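Local coordinates for hypothetical protein (Nostoc punctiforme, PDB 2O62) that is of unknown function but belongs to the DUF3598 family and combines two domains of the calycin clan, at residues A[135-147]-A[237-249]. Numbering follows the deposited sequence.
Sequences RPLLQINDLLGEW and AGWLIQSDLRQRM
Arg-135 clasps the backbone oxygen of Ile-241 side-on, with two nitrogens converging on one acceptor. Its NE makes the shorter and straighter bond (NE to Ile-241 O 2.8 Å, 159° at the hydrogen), and its NH2 lies 3.0 Å from Ile-241 O; the oxygen sits in the guanidinium plane. CG, anti to the carbonyl carbon (chi1 -83°), lies against Leu-240 O, and a bend at chi2 (66°) then carries the head round to the next carbonyl, while NH1 turns back to Ala-133 O. A leucine here offers neither donor, and would probably leave Ile-241 O without these two bonds and residues 135-138 less firmly held against the hairpin. A water further along donates to both Asp-142 O and Ser-243 O, joining two turns that lack a direct bond.

The apolar contacts centre on Leu-240, whose forked end serves two sides at once. Its CD2 meets Leu-138 CD1 at 3.8 Å and also touches CB of Asp-142, whereas its CD1 lies 3.5 Å from Trp-147 CH2. The broad indole reaches on to the Ser-243 and Asp-244 backbone, and its NE1 is fixed by a nearly straight in-plane bond to Leu-143 O (2.9 Å). Leu-143 places CD2 over one face of the Arg-246 guanidinium, 3.8 Å from Arg-246 NE; Arg-246 NH2 itself bonds Ser-220 OG and a glycerol probably from the crystallisation liquor.

Gly-145, with backbone angles that a side chain would obstruct, and Trp-147, which touches Arg-269 of the last strand, match the Gly-X-Trp signature of calycins, where the segment entering the first strand packs across one end of the beta barrel.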
loop_
_atom_site.group_PDB
_atom_site.type_symbol
_atom_site.label_atom_id
_atom_site.label_comp_id
_atom_site.label_asym_id
_atom_site.label_seq_id
_atom_site.Cartn_x
_atom_site.Cartn_y
_atom_site.Cartn_z
ATOM N N ARG A 135 -10.177 2.274 11.917
ATOM C CA ARG A 135 -11.305 1.856 11.068
ATOM C C ARG A 135 -11.615 0.390 11.363
ATOM O O ARG A 135 -10.753 -0.331 11.854
ATOM C CB ARG A 135 -10.970 1.991 9.593
ATOM C CG ARG A 135 -11.145 3.404 9.001
ATOM C CD ARG A 135 -10.169 4.431 9.581
ATOM N NE ARG A 135 -10.430 5.709 8.902
ATOM C CZ ARG A 135 -9.998 6.904 9.292
ATOM N NH1 ARG A 135 -9.282 7.060 10.402
ATOM N NH2 ARG A 135 -10.332 7.964 8.568
ATOM N N PRO A 136 -12.835 -0.065 11.028
ATOM C CA PRO A 136 -13.248 -1.474 11.193
ATOM C C PRO A 136 -12.393 -2.462 10.402
ATOM O O PRO A 136 -11.887 -2.110 9.347
ATOM C CB PRO A 136 -14.632 -1.476 10.562
ATOM C CG PRO A 136 -15.154 -0.083 10.770
ATOM C CD PRO A 136 -13.948 0.769 10.552
ATOM N N LEU A 137 -12.307 -3.700 10.870
ATOM C CA LEU A 137 -11.779 -4.778 10.071
ATOM C C LEU A 137 -12.498 -4.769 8.716
ATOM O O LEU A 137 -13.727 -4.774 8.681
ATOM C CB LEU A 137 -12.095 -6.112 10.751
ATOM C CG LEU A 137 -11.803 -7.368 9.915
ATOM C CD1 LEU A 137 -10.318 -7.564 9.779
ATOM C CD2 LEU A 137 -12.473 -8.603 10.601
ATOM N N LEU A 138 -11.754 -4.802 7.618
ATOM C CA LEU A 138 -12.376 -4.792 6.300
ATOM C C LEU A 138 -13.165 -6.074 6.009
ATOM O O LEU A 138 -12.673 -7.166 6.261
ATOM C CB LEU A 138 -11.325 -4.590 5.228
ATOM C CG LEU A 138 -11.780 -4.327 3.794
ATOM C CD1 LEU A 138 -12.614 -3.080 3.656
ATOM C CD2 LEU A 138 -10.566 -4.246 2.914
ATOM N N GLN A 139 -14.387 -5.910 5.490
ATOM C CA GLN A 139 -15.235 -7.034 5.083
ATOM C C GLN A 139 -15.584 -6.912 3.605
ATOM O O GLN A 139 -15.635 -5.817 3.075
ATOM C CB GLN A 139 -16.536 -7.013 5.878
ATOM C CG GLN A 139 -16.332 -7.096 7.389
ATOM C CD GLN A 139 -15.907 -8.478 7.858
ATOM O OE1 GLN A 139 -15.705 -9.405 7.051
ATOM N NE2 GLN A 139 -15.775 -8.633 9.183
ATOM N N ILE A 140 -15.833 -8.020 2.934
ATOM C CA ILE A 140 -16.252 -7.958 1.514
ATOM C C ILE A 140 -17.440 -7.033 1.347
ATOM O O ILE A 140 -17.525 -6.247 0.417
ATOM C CB ILE A 140 -16.709 -9.343 0.992
ATOM C CG1 ILE A 140 -15.555 -10.310 1.001
ATOM C CG2 ILE A 140 -17.248 -9.245 -0.433
ATOM C CD1 ILE A 140 -14.390 -9.826 0.239
ATOM N N ASN A 141 -18.398 -7.169 2.240
ATOM C CA ASN A 141 -19.578 -6.331 2.159
ATOM C C ASN A 141 -19.315 -4.824 2.225
ATOM O O ASN A 141 -20.130 -4.023 1.771
ATOM C CB ASN A 141 -20.560 -6.756 3.220
ATOM C CG ASN A 141 -21.153 -8.109 2.923
ATOM O OD1 ASN A 141 -20.872 -8.715 1.895
ATOM N ND2 ASN A 141 -21.966 -8.592 3.828
ATOM N N ASP A 142 -18.179 -4.420 2.766
ATOM C CA ASP A 142 -17.805 -3.004 2.751
ATOM C C ASP A 142 -17.453 -2.516 1.338
ATOM O O ASP A 142 -17.400 -1.314 1.091
ATOM C CB ASP A 142 -16.582 -2.777 3.633
ATOM C CG ASP A 142 -16.875 -2.986 5.106
ATOM O OD1 ASP A 142 -18.021 -2.715 5.581
ATOM O OD2 ASP A 142 -15.929 -3.396 5.816
ATOM N N LEU A 143 -17.128 -3.444 0.449
ATOM C CA LEU A 143 -16.631 -3.083 -0.864
ATOM C C LEU A 143 -17.644 -3.241 -1.982
ATOM O O LEU A 143 -17.459 -2.651 -3.048
ATOM C CB LEU A 143 -15.369 -3.870 -1.207
ATOM C CG LEU A 143 -14.214 -3.691 -0.239
ATOM C CD1 LEU A 143 -13.063 -4.594 -0.578
ATOM C CD2 LEU A 143 -13.767 -2.226 -0.216
ATOM N N LEU A 144 -18.707 -4.014 -1.746
ATOM C CA LEU A 144 -19.646 -4.305 -2.810
ATOM C C LEU A 144 -20.283 -3.003 -3.283
ATOM O O LEU A 144 -20.667 -2.142 -2.479
ATOM C CB LEU A 144 -20.742 -5.252 -2.341
ATOM C CG LEU A 144 -20.296 -6.626 -1.882
ATOM C CD1 LEU A 144 -21.467 -7.377 -1.314
ATOM C CD2 LEU A 144 -19.674 -7.392 -3.040
ATOM N N GLY A 145 -20.406 -2.866 -4.597
ATOM C CA GLY A 145 -21.034 -1.711 -5.187
ATOM C C GLY A 145 -20.134 -1.212 -6.282
ATOM O O GLY A 145 -19.375 -1.990 -6.858
ATOM N N GLU A 146 -20.206 0.091 -6.519
ATOM C CA GLU A 146 -19.385 0.771 -7.495
ATOM C C GLU A 146 -18.651 1.951 -6.919
ATOM O O GLU A 146 -19.161 2.651 -6.085
ATOM C CB GLU A 146 -20.264 1.269 -8.621
ATOM C CG GLU A 146 -20.778 0.130 -9.463
ATOM C CD GLU A 146 -21.616 0.581 -10.644
ATOM O OE1 GLU A 146 -21.416 1.732 -11.142
ATOM O OE2 GLU A 146 -22.491 -0.219 -11.052
ATOM N N TRP A 147 -17.445 2.153 -7.420
ATOM C CA TRP A 147 -16.488 3.139 -6.965
ATOM C C TRP A 147 -15.980 3.863 -8.193
ATOM O O TRP A 147 -15.759 3.232 -9.238
ATOM C CB TRP A 147 -15.301 2.463 -6.262
ATOM C CG TRP A 147 -15.728 1.633 -5.089
ATOM C CD1 TRP A 147 -16.273 0.341 -5.097
ATOM C CD2 TRP A 147 -15.743 2.063 -3.724
ATOM N NE1 TRP A 147 -16.594 -0.029 -3.801
ATOM C CE2 TRP A 147 -16.267 0.997 -2.947
ATOM C CE3 TRP A 147 -15.359 3.249 -3.087
ATOM C CZ2 TRP A 147 -16.427 1.102 -1.556
ATOM C CZ3 TRP A 147 -15.509 3.340 -1.720
ATOM C CH2 TRP A 147 -16.018 2.269 -0.968
ATOM N N ALA A 237 -1.904 -2.305 -2.273
ATOM C CA ALA A 237 -2.614 -2.213 -1.017
ATOM C C ALA A 237 -3.738 -1.202 -1.216
ATOM O O ALA A 237 -3.713 -0.382 -2.122
ATOM C CB ALA A 237 -1.659 -1.724 0.086
ATOM N N GLY A 238 -4.659 -1.232 -0.293
ATOM C CA GLY A 238 -5.847 -0.386 -0.288
ATOM C C GLY A 238 -6.156 0.014 1.123
ATOM O O GLY A 238 -5.771 -0.662 2.084
ATOM N N TRP A 239 -6.900 1.103 1.254
ATOM C CA TRP A 239 -7.352 1.564 2.544
ATOM C C TRP A 239 -8.712 2.189 2.393
ATOM O O TRP A 239 -8.820 3.200 1.708
ATOM C CB TRP A 239 -6.394 2.622 3.052
ATOM C CG TRP A 239 -6.571 3.045 4.458
ATOM C CD1 TRP A 239 -7.210 2.352 5.465
ATOM C CD2 TRP A 239 -6.089 4.238 5.041
ATOM N NE1 TRP A 239 -7.098 3.029 6.635
ATOM C CE2 TRP A 239 -6.422 4.198 6.410
ATOM C CE3 TRP A 239 -5.335 5.320 4.561
ATOM C CZ2 TRP A 239 -6.067 5.210 7.296
ATOM C CZ3 TRP A 239 -4.979 6.316 5.433
ATOM C CH2 TRP A 239 -5.345 6.262 6.796
ATOM N N LEU A 240 -9.721 1.592 3.039
ATOM C CA LEU A 240 -11.084 2.125 3.083
ATOM C C LEU A 240 -11.093 3.166 4.211
ATOM O O LEU A 240 -11.320 2.857 5.405
ATOM C CB LEU A 240 -12.094 1.016 3.355
ATOM C CG LEU A 240 -13.568 1.416 3.319
ATOM C CD1 LEU A 240 -13.967 1.810 1.886
ATOM C CD2 LEU A 240 -14.445 0.301 3.843
ATOM N N ILE A 241 -10.827 4.401 3.827
ATOM C CA ILE A 241 -10.626 5.496 4.770
ATOM C C ILE A 241 -11.918 5.917 5.466
ATOM O O ILE A 241 -11.908 6.258 6.647
ATOM C CB ILE A 241 -9.998 6.716 4.068
ATOM C CG1 ILE A 241 -8.648 6.348 3.464
ATOM C CG2 ILE A 241 -9.803 7.847 5.050
ATOM C CD1 ILE A 241 -8.095 7.349 2.491
ATOM N N GLN A 242 -13.013 5.944 4.698
ATOM C CA GLN A 242 -14.370 6.142 5.198
ATOM C C GLN A 242 -15.256 5.153 4.462
ATOM O O GLN A 242 -14.843 4.594 3.453
ATOM C CB GLN A 242 -14.863 7.575 4.882
ATOM C CG GLN A 242 -13.967 8.711 5.390
ATOM C CD GLN A 242 -13.858 8.771 6.934
ATOM O OE1 GLN A 242 -14.676 8.169 7.655
ATOM N NE2 GLN A 242 -12.849 9.501 7.440
ATOM N N SER A 243 -16.503 4.962 4.891
ATOM C CA SER A 243 -17.382 3.994 4.188
ATOM C C SER A 243 -17.502 4.274 2.678
ATOM O O SER A 243 -17.760 3.360 1.911
ATOM C CB SER A 243 -18.779 3.916 4.815
ATOM O OG SER A 243 -19.474 5.129 4.606
ATOM N N ASP A 244 -17.303 5.525 2.260
ATOM C CA ASP A 244 -17.496 5.925 0.845
ATOM C C ASP A 244 -16.237 6.517 0.223
ATOM O O ASP A 244 -16.290 7.160 -0.819
ATOM C CB ASP A 244 -18.646 6.931 0.754
ATOM C CG ASP A 244 -18.446 8.137 1.688
ATOM O OD1 ASP A 244 -17.336 8.314 2.311
ATOM O OD2 ASP A 244 -19.422 8.899 1.835
ATOM N N LEU A 245 -15.089 6.276 0.849
ATOM C CA LEU A 245 -13.812 6.762 0.358
ATOM C C LEU A 245 -12.710 5.704 0.505
ATOM O O LEU A 245 -12.416 5.242 1.620
ATOM C CB LEU A 245 -13.407 8.044 1.098
ATOM C CG LEU A 245 -12.071 8.666 0.673
ATOM C CD1 LEU A 245 -12.139 9.202 -0.726
ATOM C CD2 LEU A 245 -11.643 9.762 1.702
ATOM N N ARG A 246 -12.066 5.339 -0.611
ATOM C CA ARG A 246 -11.020 4.337 -0.598
ATOM C C ARG A 246 -9.855 4.795 -1.428
ATOM O O ARG A 246 -10.036 5.425 -2.486
ATOM C CB ARG A 246 -11.537 3.043 -1.179
ATOM C CG ARG A 246 -10.556 1.879 -1.103
ATOM C CD ARG A 246 -11.278 0.577 -0.802
ATOM N NE ARG A 246 -10.398 -0.610 -0.801
ATOM C CZ ARG A 246 -10.299 -1.490 -1.790
ATOM N NH1 ARG A 246 -10.919 -1.294 -2.945
ATOM N NH2 ARG A 246 -9.521 -2.573 -1.641
ATOM N N GLN A 247 -8.656 4.508 -0.956
ATOM C CA GLN A 247 -7.493 4.685 -1.776
ATOM C C GLN A 247 -6.872 3.346 -2.062
ATOM O O GLN A 247 -6.934 2.439 -1.250
ATOM C CB GLN A 247 -6.448 5.634 -1.136
ATOM C CG GLN A 247 -6.863 7.082 -1.175
ATOM C CD GLN A 247 -5.789 8.029 -0.748
ATOM O OE1 GLN A 247 -5.048 7.759 0.173
ATOM N NE2 GLN A 247 -5.649 9.146 -1.484
ATOM N N ARG A 248 -6.261 3.242 -3.225
ATOM C CA ARG A 248 -5.439 2.073 -3.584
ATOM C C ARG A 248 -4.067 2.565 -4.057
ATOM O O ARG A 248 -3.968 3.589 -4.739
ATOM C CB ARG A 248 -6.113 1.262 -4.662
ATOM C CG ARG A 248 -7.435 0.667 -4.195
ATOM C CD ARG A 248 -8.045 -0.203 -5.254
ATOM N NE ARG A 248 -8.723 0.576 -6.323
ATOM C CZ ARG A 248 -8.332 0.618 -7.611
ATOM N NH1 ARG A 248 -7.292 -0.077 -8.048
ATOM N NH2 ARG A 248 -9.009 1.328 -8.498
HETATM N N MSE A 249 -3.005 1.842 -3.705
HETATM C CA MSE A 249 -1.675 2.200 -4.154
HETATM C C MSE A 249 -1.001 0.988 -4.804
HETATM O O MSE A 249 -1.101 -0.106 -4.304
HETATM C CB MSE A 249 -0.821 2.787 -3.023
HETATM C CG MSE A 249 0.390 3.445 -3.502
HETATM SE SE MSE A 249 1.720 4.050 -2.171
HETATM C CE MSE A 249 0.654 5.261 -1.306
HETATM O O HOH W 1 -18.252 0.802 2.493
#